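Ras-interacting protein 1 (Homo sapiens, PDB 5KHQ) binds GTP-loaded Ras-family GTPases and regulates GTPase signalling, cell architecture and adhesion in endothelial cells as blood vessels form. Local coordinates at the interface of chains A and B. Sequence-based numbering; all coordinates share one arbitrary frame. Chains: chain A/B, Ras-interacting protein 1.

The interface of chains A and B. Residues chain A 96, 135-136, 138; chain B 105, 108, 112.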
loop_
_atom_site.group_PDB
_atom_site.type_symbol
_atom_site.label_atom_id
_atom_site.label_comp_id
_atom_site.label_asym_id
_atom_site.label_seq_id
_atom_site.Cartn_x
_atom_site.Cartn_y
_atom_site.Cartn_z
ATOM N N HIS A 96 0.904 7.602 10.687
ATOM C CA HIS A 96 1.113 7.417 9.248
ATOM C C HIS A 96 -0.150 6.865 8.582
ATOM O O HIS A 96 -0.867 6.038 9.165
ATOM C CB HIS A 96 2.327 6.501 8.994
ATOM C CG HIS A 96 2.742 6.397 7.551
ATOM N ND1 HIS A 96 3.112 7.491 6.795
ATOM C CD2 HIS A 96 2.869 5.320 6.736
ATOM C CE1 HIS A 96 3.433 7.094 5.575
ATOM N NE2 HIS A 96 3.296 5.782 5.513
ATOM N N GLU A 135 -0.072 12.231 3.849
ATOM C CA GLU A 135 0.863 11.102 3.698
ATOM C C GLU A 135 2.307 11.443 4.081
ATOM O O GLU A 135 2.955 10.663 4.790
ATOM C CB GLU A 135 0.826 10.552 2.266
ATOM C CG GLU A 135 -0.472 9.859 1.886
ATOM C CD GLU A 135 -0.349 9.023 0.623
ATOM O OE1 GLU A 135 -0.704 9.535 -0.465
ATOM O OE2 GLU A 135 0.104 7.856 0.721
ATOM N N GLN A 136 2.774 12.615 3.633
ATOM C CA GLN A 136 4.159 13.084 3.815
ATOM C C GLN A 136 4.568 13.470 5.240
ATOM O O GLN A 136 5.699 13.189 5.653
ATOM C CB GLN A 136 4.466 14.233 2.848
ATOM C CG GLN A 136 5.003 13.793 1.489
ATOM C CD GLN A 136 3.923 13.296 0.539
ATOM O OE1 GLN A 136 3.453 14.039 -0.324
ATOM N NE2 GLN A 136 3.530 12.034 0.690
ATOM N N ALA A 138 5.078 12.576 8.399
ATOM C CA ALA A 138 5.263 11.342 9.178
ATOM C C ALA A 138 6.699 11.213 9.689
ATOM O O ALA A 138 7.068 10.211 10.306
ATOM C CB ALA A 138 4.873 10.120 8.348
ATOM N N ARG B 105 7.234 5.924 0.499
ATOM C CA ARG B 105 8.541 5.740 1.133
ATOM C C ARG B 105 8.717 4.290 1.593
ATOM O O ARG B 105 8.172 3.886 2.640
ATOM C CB ARG B 105 8.778 6.783 2.232
ATOM C CG ARG B 105 8.939 8.191 1.659
ATOM C CD ARG B 105 8.692 9.287 2.683
ATOM N NE ARG B 105 7.297 9.348 3.120
ATOM C CZ ARG B 105 6.874 9.893 4.260
ATOM N NH1 ARG B 105 7.729 10.433 5.121
ATOM N NH2 ARG B 105 5.580 9.886 4.549
ATOM N N LEU B 108 9.363 2.844 5.194
ATOM C CA LEU B 108 8.197 2.876 6.083
ATOM C C LEU B 108 7.189 1.779 5.747
ATOM O O LEU B 108 6.582 1.205 6.657
ATOM C CB LEU B 108 7.533 4.266 6.101
ATOM C CG LEU B 108 8.407 5.538 6.172
ATOM C CD1 LEU B 108 7.557 6.796 6.037
ATOM C CD2 LEU B 108 9.277 5.617 7.421
ATOM N N LEU B 112 6.497 -0.328 8.980
ATOM C CA LEU B 112 5.229 -0.057 9.668
ATOM C C LEU B 112 4.165 -1.123 9.439
ATOM O O LEU B 112 3.214 -1.236 10.226
ATOM C CB LEU B 112 4.690 1.331 9.300
ATOM C CG LEU B 112 5.548 2.563 9.615
ATOM C CD1 LEU B 112 4.971 3.827 8.996
ATOM C CD2 LEU B 112 5.737 2.737 11.114
#
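A:His96 meets B:Leu112 and B:Arg105 where two copies of the Ras-associating (RA) domain pack about a two-fold axis, an arrangement that may reflect the homodimerization attributed to the whole protein. The contact illustrates how a small homotypic patch can join a close apolar side to a looser polar one. On the close side, the imidazole of A:His96, at the start of strand 96-99, leans toward helix 106-112 of chain B with CG anti to the backbone N (chi1 -172°). Its CD2 lies 3.4 Å from methyl CD1 of B:Leu112, and the two side chains cross at about a right angle. One turn earlier on the helix, B:Leu108 brings its CD1 to 4.2 Å from ring atom CE1; the same methyl sits 3.6 Å above the centre of the B:Arg105 guanidinium plane, probably limiting how that group can tilt. CE1 of A:His96 also lies 3.7 Å from B:Arg105 NH2, the imidazole and guanidinium planes 71° apart and hence unstacked. An alanine at A:His96 would probably leave a gap beside B:Leu112 CD1 and B:Arg105 NH2 without its ring neighbour, freer to shift.

The polar side is loose in its bonding, although B:Arg105 is substantially buried there. Its chain, bent at chi3 (-67°), carries NH2 to 2.7 Å from the backbone carbonyl O of A:Glu135, but as modelled the N-H points elsewhere, and the closeness should not be read as a hydrogen bond. NH1 stays 3.5 Å from the carbonyl O of A:Gln136. The A:Glu135 carboxylate OE2 remains 7.0 Å from B:Arg105 NH2, too far for a salt bridge.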